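Local structure of MsStt7d protein (Micromonas, 4IX3) at residues B[71-74]-B[75-79]; B[154-157]-B[158-161]; B[325-329]-B[330-334]. The protein probably acts as an ATP-dependent protein kinase, with this chain comprising its catalytic domain, which has the canonical kinase fold and binds magnesium. All coordinates share one frame; numbering follows the deposited sequence.

Contact 1: B[71-74]-B[75-79]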
ATOM      1  N   TYR B  71      15.973  -2.499 -14.930  1.00 12.66           N
ATOM      2  CA  TYR B  71      16.823  -2.826 -16.080  1.00 12.81           C
ATOM      3  C   TYR B  71      17.795  -1.686 -16.330  1.00 12.61           C
ATOM      4  O   TYR B  71      18.964  -1.916 -16.655  1.00 13.69           O
ATOM      5  CB  TYR B  71      15.978  -3.094 -17.335  1.00 14.54           C
ATOM      6  CG  TYR B  71      15.422  -4.499 -17.391  1.00 12.80           C
ATOM      7  CD1 TYR B  71      16.249  -5.574 -17.709  1.00 13.61           C
ATOM      8  CD2 TYR B  71      14.066  -4.752 -17.229  1.00 13.33           C
ATOM      9  CE1 TYR B  71      15.781  -6.889 -17.822  1.00 14.73           C
ATOM     10  CE2 TYR B  71      13.571  -6.051 -17.377  1.00 14.38           C
ATOM     11  CZ  TYR B  71      14.416  -7.115 -17.626  1.00 14.20           C
ATOM     12  OH  TYR B  71      13.913  -8.393 -17.731  1.00 15.39           O
ATOM     13  N   HIS B  72      17.332  -0.441 -16.230  1.00 12.24           N
ATOM     14  CA  HIS B  72      18.228   0.711 -16.423  1.00 11.73           C
ATOM     15  C   HIS B  72      19.379   0.697 -15.429  1.00 11.47           C
ATOM     16  O   HIS B  72      20.531   0.977 -15.811  1.00 13.99           O
ATOM     17  CB  HIS B  72      17.431   2.015 -16.320  1.00 13.51           C
ATOM     18  CG  HIS B  72      18.206   3.238 -16.695  1.00 13.35           C
ATOM     19  ND1 HIS B  72      18.508   3.550 -17.978  1.00 16.83           N
ATOM     20  CD2 HIS B  72      18.724   4.246 -15.891  1.00 14.61           C
ATOM     21  CE1 HIS B  72      19.201   4.705 -17.983  1.00 19.07           C
ATOM     22  NE2 HIS B  72      19.307   5.143 -16.704  1.00 14.71           N
ATOM     23  N   VAL B  73      19.054   0.475 -14.163  1.00 11.03           N
ATOM     24  CA  VAL B  73      20.079   0.447 -13.096  1.00 12.89           C
ATOM     25  C   VAL B  73      21.043  -0.723 -13.259  1.00 12.75           C
ATOM     26  O   VAL B  73      22.255  -0.582 -13.031  1.00 13.71           O
ATOM     27  CB  VAL B  73      19.422   0.432 -11.704  1.00 11.59           C
ATOM     28  CG1 VAL B  73      20.440   0.157 -10.591  1.00 13.59           C
ATOM     29  CG2 VAL B  73      18.761   1.784 -11.478  1.00 13.06           C
ATOM     30  N   HIS B  74      20.532  -1.867 -13.694  1.00 13.19           N
ATOM     31  CA  HIS B  74      21.387  -3.011 -13.922  1.00 12.46           C
ATOM     32  C   HIS B  74      22.390  -2.702 -15.049  1.00 14.26           C
ATOM     33  O   HIS B  74      23.568  -3.077 -14.962  1.00 16.34           O
ATOM     34  CB  HIS B  74      20.541  -4.209 -14.326  1.00 15.39           C
ATOM     35  CG  HIS B  74      21.374  -5.424 -14.601  1.00 15.15           C
ATOM     36  ND1 HIS B  74      21.708  -6.305 -13.642  1.00 20.37           N
ATOM     37  CD2 HIS B  74      21.981  -5.853 -15.776  1.00 18.02           C
ATOM     38  CE1 HIS B  74      22.438  -7.295 -14.187  1.00 24.75           C
ATOM     39  NE2 HIS B  74      22.599  -7.021 -15.494  1.00 24.87           N
ATOM     40  N   ALA B  75      21.969  -1.972 -16.085  1.00 14.87           N
ATOM     41  CA  ALA B  75      22.845  -1.622 -17.183  1.00 14.15           C
ATOM     42  C   ALA B  75      23.841  -0.536 -16.826  1.00 15.48           C
ATOM     43  O   ALA B  75      24.939  -0.559 -17.396  1.00 20.44           O
ATOM     44  CB  ALA B  75      22.019  -1.208 -18.392  1.00 14.66           C
ATOM     45  N   ASN B  76      23.451   0.405 -15.958  1.00 14.78           N
ATOM     46  CA  ASN B  76      24.172   1.676 -15.795  1.00 14.65           C
ATOM     47  C   ASN B  76      24.772   1.973 -14.422  1.00 16.46           C
ATOM     48  O   ASN B  76      25.636   2.858 -14.310  1.00 20.04           O
ATOM     49  CB  ASN B  76      23.298   2.852 -16.219  1.00 16.95           C
ATOM     50  CG  ASN B  76      22.999   2.812 -17.697  1.00 18.32           C
ATOM     51  OD1 ASN B  76      21.874   2.490 -18.158  1.00 23.30           O
ATOM     52  ND2 ASN B  76      24.025   3.080 -18.466  1.00 20.11           N
ATOM     53  N   ALA B  77      24.305   1.269 -13.394  1.00 14.77           N
ATOM     54  CA  ALA B  77      24.765   1.505 -12.030  1.00 13.92           C
ATOM     55  C   ALA B  77      24.802   0.212 -11.221  1.00 14.48           C
ATOM     56  O   ALA B  77      24.119   0.080 -10.205  1.00 14.22           O
ATOM     57  CB  ALA B  77      23.881   2.536 -11.345  1.00 15.57           C
ATOM     58  N   LYS B  78      25.607  -0.737 -11.683  1.00 15.58           N
ATOM     59  CA  LYS B  78      25.767  -2.041 -11.002  1.00 15.46           C
ATOM     60  C   LYS B  78      26.366  -1.856  -9.615  1.00 14.48           C
ATOM     61  O   LYS B  78      27.304  -1.061  -9.463  1.00 16.84           O
ATOM     62  CB  LYS B  78      26.680  -2.966 -11.806  1.00 18.26           C
ATOM     63  CG  LYS B  78      25.990  -3.558 -13.027  1.00 21.85           C
ATOM     64  CD  LYS B  78      26.822  -4.718 -13.561  1.00 27.83           C
ATOM     65  CE  LYS B  78      26.046  -5.514 -14.606  1.00 40.58           C
ATOM     66  NZ  LYS B  78      25.785  -4.620 -15.766  1.00 38.77           N
ATOM     67  N   GLY B  79      25.844  -2.591  -8.636  1.00 14.07           N
ATOM     68  CA  GLY B  79      26.321  -2.576  -7.260  1.00 15.01           C
ATOM     69  C   GLY B  79      25.704  -1.492  -6.409  1.00 11.38           C
ATOM     70  O   GLY B  79      25.898  -1.561  -5.178  1.00 14.80           O
TER
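Lys78 folds back across His74 where helix 59-76, the C-helix of the kinase small lobe, runs out into the loop at 77-79. The lysine stem is extended through chi2 and chi3 and bends only at its last torsion (chi4 64°), turning NZ back to the carbonyl of His74. Methylene CE of Lys78 then lies over one face of the His74 imidazole, displaced toward the rim and 4.1 Å from the ring centroid, a CH-pi contact. Lys78 NZ donates to His74 O at 2.8 Å, approaching that carbonyl from somewhat out of its plane. The stem also presses on the same acceptor, with Lys78 CG 3.1 Å from His74 O. In His74, CG lies anti to the backbone N (chi1 179°), which brings the ring beside its own carbonyl carbon and close to the lysine gripping that oxygen; the ring is turned about square to the chain (chi2 89°).

The buried side of the turn is apolar. Val73 CG1 lies 4.3 Å from Ala77 CB, and both residues also rest on Leu159 of helix 141-161. Val73 O closes the last turn, taking a bond from Ala77 N at 2.8 Å and a weak one from Asn76 N at 3.3 Å. Ala77 is the first residue to leave helical backbone angles. One turn earlier, Ala75 N donates to Tyr71 O at 3.1 Å. Two side chains reach outward from this segment: His72 NE2 bonds to Cys162 O just past helix 141-161, and the Tyr71 ring meets Phe84 edge-to-face.

Carbonyls gather at this helix end, where the dipole is negative, so an ammonium placed on His74 O should be electrostatically favourable. A single lysine thus supplies a side-chain donor to the terminal turn and a methylene lid for the imidazole.

Contact 2: B[154-157]-B[158-161]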
ATOM      1  N   GLY B 154      27.826   7.727  -2.510  1.00 10.64           N
ATOM      2  CA  GLY B 154      28.457   7.355  -3.792  1.00 11.84           C
ATOM      3  C   GLY B 154      27.444   6.640  -4.695  1.00 10.34           C
ATOM      4  O   GLY B 154      27.396   6.895  -5.883  1.00 12.05           O
ATOM      5  N   SER B 155      26.620   5.772  -4.122  1.00 10.36           N
ATOM      6  CA  SER B 155      25.598   5.074  -4.921  1.00  9.97           C
ATOM      7  C   SER B 155      24.528   6.014  -5.443  1.00  9.55           C
ATOM      8  O   SER B 155      24.130   5.936  -6.616  1.00 10.54           O
ATOM      9  CB  SER B 155      24.980   3.950  -4.135  1.00 11.13           C
ATOM     10  OG  SER B 155      25.906   2.903  -3.962  1.00 12.01           O
ATOM     11  N   LEU B 156      24.029   6.907  -4.577  1.00  9.39           N
ATOM     12  CA  LEU B 156      23.083   7.925  -5.049  1.00 10.70           C
ATOM     13  C   LEU B 156      23.657   8.790  -6.163  1.00 10.62           C
ATOM     14  O   LEU B 156      22.980   9.104  -7.136  1.00 11.49           O
ATOM     15  CB  LEU B 156      22.541   8.763  -3.873  1.00 10.93           C
ATOM     16  CG  LEU B 156      21.656   7.976  -2.904  1.00  9.57           C
ATOM     17  CD1 LEU B 156      21.359   8.802  -1.671  1.00 11.86           C
ATOM     18  CD2 LEU B 156      20.356   7.586  -3.619  1.00 12.39           C
ATOM     19  N   ALA B 157      24.937   9.181  -6.037  1.00 11.29           N
ATOM     20  CA  ALA B 157      25.574   9.953  -7.083  1.00 12.53           C
ATOM     21  C   ALA B 157      25.589   9.169  -8.399  1.00 11.20           C
ATOM     22  O   ALA B 157      25.319   9.740  -9.462  1.00 12.33           O
ATOM     23  CB  ALA B 157      26.981  10.354  -6.682  1.00 13.58           C
ATOM     24  N   ARG B 158      25.904   7.868  -8.337  1.00 11.83           N
ATOM     25  CA  ARG B 158      25.887   7.075  -9.580  1.00 11.50           C
ATOM     26  C   ARG B 158      24.470   6.908 -10.138  1.00 11.86           C
ATOM     27  O   ARG B 158      24.259   6.989 -11.369  1.00 13.77           O
ATOM     28  CB  ARG B 158      26.481   5.697  -9.273  1.00 12.79           C
ATOM     29  CG  ARG B 158      27.988   5.747  -9.078  1.00 16.87           C
ATOM     30  CD  ARG B 158      28.570   4.391  -8.629  1.00 18.31           C
ATOM     31  NE  ARG B 158      28.389   3.429  -9.712  1.00 19.52           N
ATOM     32  CZ  ARG B 158      28.271   2.116  -9.554  1.00 19.16           C
ATOM     33  NH1 ARG B 158      28.249   1.573  -8.334  1.00 24.61           N
ATOM     34  NH2 ARG B 158      28.168   1.342 -10.624  1.00 24.00           N
ATOM     35  N   LEU B 159      23.444   6.745  -9.284  1.00 11.20           N
ATOM     36  CA  LEU B 159      22.056   6.724  -9.770  1.00 10.90           C
ATOM     37  C   LEU B 159      21.679   8.035 -10.438  1.00 11.61           C
ATOM     38  O   LEU B 159      21.161   8.086 -11.570  1.00 12.19           O
ATOM     39  CB  LEU B 159      21.100   6.376  -8.632  1.00 11.38           C
ATOM     40  CG  LEU B 159      21.211   4.919  -8.186  1.00 10.53           C
ATOM     41  CD1 LEU B 159      20.519   4.663  -6.859  1.00 13.48           C
ATOM     42  CD2 LEU B 159      20.666   3.916  -9.203  1.00 13.30           C
ATOM     43  N   HIS B 160      22.010   9.134  -9.754  1.00 11.24           N
ATOM     44  CA  HIS B 160      21.666  10.428 -10.316  1.00 12.71           C
ATOM     45  C   HIS B 160      22.334  10.700 -11.657  1.00 13.38           C
ATOM     46  O   HIS B 160      21.737  11.301 -12.568  1.00 14.46           O
ATOM     47  CB  HIS B 160      21.959  11.581  -9.350  1.00 12.26           C
ATOM     48  CG  HIS B 160      21.220  11.447  -8.053  1.00 12.49           C
ATOM     49  ND1 HIS B 160      21.605  12.064  -6.903  1.00 13.03           N
ATOM     50  CD2 HIS B 160      20.096  10.708  -7.746  1.00 11.03           C
ATOM     51  CE1 HIS B 160      20.767  11.731  -5.906  1.00 12.25           C
ATOM     52  NE2 HIS B 160      19.836  10.898  -6.403  1.00 11.65           N
ATOM     53  N   GLU B 161      23.583  10.257 -11.792  1.00 14.05           N
ATOM     54  CA  GLU B 161      24.369  10.416 -13.017  1.00 17.09           C
ATOM     55  C   GLU B 161      23.685   9.738 -14.215  1.00 16.33           C
ATOM     56  O   GLU B 161      23.821  10.174 -15.350  1.00 19.49           O
ATOM     57  CB  GLU B 161      25.794   9.858 -12.782  1.00 19.92           C
ATOM     58  CG  GLU B 161      26.856  10.098 -13.845  1.00 28.16           C
ATOM     59  CD  GLU B 161      28.172   9.384 -13.500  1.00 38.64           C
ATOM     60  OE1 GLU B 161      28.426   9.029 -12.312  1.00 46.22           O
ATOM     61  OE2 GLU B 161      28.960   9.130 -14.430  1.00 61.68           O
TER
HETATM   62  O   HOH W   1      28.200   2.661  -5.608  1.00 18.24           O
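Leu156 and His160 stand one turn apart near the C-terminal end of helix 141-161, the E-helix of the kinase large lobe. Four backbone bonds carry the regular alpha-helix through this stretch: Arg158 N to Gly154 O, Leu159 N to Ser155 O, His160 N to Leu156 O and Glu161 N to Ala157 O. Of these, His160 N to Leu156 O is short and nearly straight, 2.8 Å with an N-H...O angle of 167°.

The same carbonyl also meets a ring. CG beside the backbone N (chi1 -59°) carries the His160 ring back over Leu156 O, and the turn about chi2 presents a face to it; Leu156 O sits 3.1 Å from His160 CG, toward the rim of the ring. Although His160 ND1 is near that oxygen, the angle is too poor for a bond. The other ring nitrogen, NE2, bonds to Asp249 OD2 on helix 246-261, fixing the ring's rotation; a carboxylate there would probably favour positive charge on the imidazole.

Apolar contact is looser. Leu156 CD2 and Leu159 CD1 approach to 4.4 Å, and both leucines also meet Leu186 of strand 183-186. Leu156 CB lies 4.0 Å from His160 CE1.

The polar side is built on Arg158, whose CG passes 3.4 Å from Gly154 O before the chain bends at chi3 (66°). NH2 bonds to Lys78 O. Arg158 NH1 donates in the guanidinium plane to a water at 2.9 Å, and this water donates in turn to Ser155 OG at 2.8 Å.

Contact 3: B[325-329]-B[330-334]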
ATOM      1  N   ALA B 325      20.030  25.467  -2.442  1.00 17.30           N
ATOM      2  CA  ALA B 325      21.136  25.575  -1.504  1.00 16.27           C
ATOM      3  C   ALA B 325      21.577  24.171  -1.081  1.00 15.00           C
ATOM      4  O   ALA B 325      22.626  24.025  -0.470  1.00 18.20           O
ATOM      5  CB  ALA B 325      20.676  26.386  -0.281  1.00 18.08           C
ATOM      6  N   ARG B 326      20.791  23.124  -1.357  1.00 14.47           N
ATOM      7  CA  ARG B 326      21.044  21.802  -0.786  1.00 12.68           C
ATOM      8  C   ARG B 326      22.085  21.051  -1.624  1.00 13.58           C
ATOM      9  O   ARG B 326      22.000  21.052  -2.867  1.00 15.62           O
ATOM     10  CB  ARG B 326      19.718  21.021  -0.775  1.00 14.22           C
ATOM     11  CG  ARG B 326      19.756  19.743   0.057  1.00 13.45           C
ATOM     12  CD  ARG B 326      18.403  19.025   0.033  1.00 12.43           C
ATOM     13  NE  ARG B 326      17.310  19.906   0.477  1.00 13.36           N
ATOM     14  CZ  ARG B 326      16.033  19.792   0.120  1.00 14.10           C
ATOM     15  NH1 ARG B 326      15.665  18.753  -0.602  1.00 16.43           N
ATOM     16  NH2 ARG B 326      15.132  20.673   0.521  1.00 17.60           N
ATOM     17  N   ALA B 327      23.009  20.365  -0.956  1.00 13.03           N
ATOM     18  CA  ALA B 327      24.096  19.664  -1.690  1.00 12.80           C
ATOM     19  C   ALA B 327      23.552  18.553  -2.574  1.00 12.29           C
ATOM     20  O   ALA B 327      22.619  17.846  -2.173  1.00 13.73           O
ATOM     21  CB  ALA B 327      25.058  19.014  -0.716  1.00 13.34           C
ATOM     22  N   SER B 328      24.177  18.342  -3.742  1.00 13.39           N
ATOM     23  CA  SER B 328      24.001  17.089  -4.468  1.00 13.08           C
ATOM     24  C   SER B 328      24.686  15.985  -3.704  1.00 12.33           C
ATOM     25  O   SER B 328      25.591  16.233  -2.884  1.00 14.26           O
ATOM     26  CB  SER B 328      24.617  17.212  -5.866  1.00 15.96           C
ATOM     27  OG  SER B 328      26.041  17.333  -5.760  1.00 15.71           O
ATOM     28  N   CYS B 329      24.305  14.739  -3.934  1.00 13.75           N
ATOM     29  CA  CYS B 329      24.956  13.619  -3.264  1.00 13.16           C
ATOM     30  C   CYS B 329      26.416  13.504  -3.743  1.00 13.38           C
ATOM     31  O   CYS B 329      27.297  13.241  -2.917  1.00 14.21           O
ATOM     32  CB  CYS B 329      24.181  12.317  -3.525  1.00 13.69           C
ATOM     33  SG  CYS B 329      22.582  12.312  -2.634  1.00 13.92           S
ATOM     34  N   GLU B 330      26.729  13.841  -4.998  1.00 15.12           N
ATOM     35  CA  GLU B 330      28.124  13.855  -5.479  1.00 16.08           C
ATOM     36  C   GLU B 330      28.945  14.887  -4.705  1.00 16.43           C
ATOM     37  O   GLU B 330      30.041  14.556  -4.228  1.00 17.50           O
ATOM     38  CB  GLU B 330      28.213  14.155  -6.976  1.00 19.09           C
ATOM     39  CG  GLU B 330      29.660  14.092  -7.455  1.00 25.37           C
ATOM     40  CD  GLU B 330      29.877  14.702  -8.834  1.00 40.58           C
ATOM     41  OE1 GLU B 330      28.998  15.443  -9.346  1.00 53.29           O
ATOM     42  OE2 GLU B 330      30.947  14.446  -9.429  1.00 51.41           O
ATOM     43  N   ALA B 331      28.420  16.113  -4.552  1.00 15.72           N
ATOM     44  CA  ALA B 331      29.150  17.164  -3.825  1.00 17.10           C
ATOM     45  C   ALA B 331      29.410  16.771  -2.363  1.00 17.09           C
ATOM     46  O   ALA B 331      30.543  16.924  -1.858  1.00 20.16           O
ATOM     47  CB  ALA B 331      28.419  18.490  -3.936  1.00 18.89           C
ATOM     48  N   ALA B 332      28.392  16.183  -1.739  1.00 15.92           N
ATOM     49  CA  ALA B 332      28.440  15.780  -0.353  1.00 15.18           C
ATOM     50  C   ALA B 332      29.578  14.750  -0.136  1.00 15.18           C
ATOM     51  O   ALA B 332      30.164  14.730   0.955  1.00 15.89           O
ATOM     52  CB  ALA B 332      27.069  15.222   0.061  1.00 18.30           C
ATOM     53  N   LEU B 333      29.917  13.940  -1.133  1.00 18.67           N
ATOM     54  CA  LEU B 333      30.998  12.979  -0.956  1.00 20.38           C
ATOM     55  C   LEU B 333      32.362  13.583  -0.643  1.00 21.42           C
ATOM     56  O   LEU B 333      33.210  12.896  -0.062  1.00 23.44           O
ATOM     57  CB  LEU B 333      31.201  12.192  -2.240  1.00 28.57           C
ATOM     58  CG  LEU B 333      30.498  10.864  -2.340  1.00 27.27           C
ATOM     59  CD1 LEU B 333      30.979  10.252  -3.634  1.00 24.95           C
ATOM     60  CD2 LEU B 333      30.777   9.933  -1.174  1.00 21.77           C
ATOM     61  N   SER B 334      32.586  14.835  -1.051  1.00 18.67           N
ATOM     62  CA  SER B 334      33.894  15.502  -0.879  1.00 20.67           C
ATOM     63  C   SER B 334      34.014  16.180   0.487  1.00 17.02           C
ATOM     64  O   SER B 334      34.974  16.870   0.790  1.00 18.85           O
ATOM     65  CB  SER B 334      34.165  16.499  -2.009  1.00 25.05           C
ATOM     66  OG  SER B 334      33.176  17.512  -2.003  1.00 33.37           O
TER
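Ser328 sets its hydroxyl against the first turn of helix 329-332, overlapping the methyl of Ala331: Ser328 OG is 3.2 Å from Ala331 CB. This is a serine N-cap, opening the short helix near the end of the kinase large lobe. The capping bond runs from Ala331 N to Ser328 OG, 2.9 Å long and fairly straight at 160°. It depends on chi1 of 67°, which wedges OG between the backbone N and the carbonyl carbon, so that the oxygen faces an amide of the first turn. Glu330 CB passes more loosely, 4.0 Å from Ser328 OG, and its extended chain carries the carboxylate away from the cap.

The serine backbone joins in as well. Ser328 O accepts from Ala332 N at 3.0 Å, so this one residue serves two successive helix amides, one with its side chain and the other with its carbonyl. Leu333 N follows with a bond to Cys329 O.

Behind the cap, Ala327 CB meets Ala332 CB at 4.4 Å, a small apolar contact beside helix 302-318, where Ala332 also touches Leu314 and Leu318. Cys329 packs on helix 141-161, touching Leu153. The loop leading in is held by Arg326, which forms a salt bridge with Glu220; this is consistent with the conserved arginine-glutamate pair of protein kinases that ties the end of the activation segment to the large lobe.

At the far end the turn is closed by one doubly used carbonyl. Ala331 O accepts from Ser334 N at 3.0 Å and, in its carbonyl plane, from the Ser334 hydroxyl, with OG at 2.7 Å.

How the contacts relate
Contact 2 lies between the other two, its centre about 11 Å from each, whereas contacts 1 and 3, with centres about 22 Å apart, do not touch; their nearest atoms are about 13 Å apart. Toward contact 1, Arg158 NH2 is 2.8 Å from Lys78 O and Leu159 CD2 is 3.7 Å from Val73 CG2, joining the end of the C-helix to the large lobe. Toward contact 3, Cys329 SG packs 3.8 Å from both Leu156 CB and His160 CE1. The active site is nearby: the Leu156 side chain is about 9 Å from that of Asp168, which with Asp188 forms the magnesium site, and about 13 Å from a bound magnesium ion. Contact 3 lies away from the nucleotide and magnesium sites.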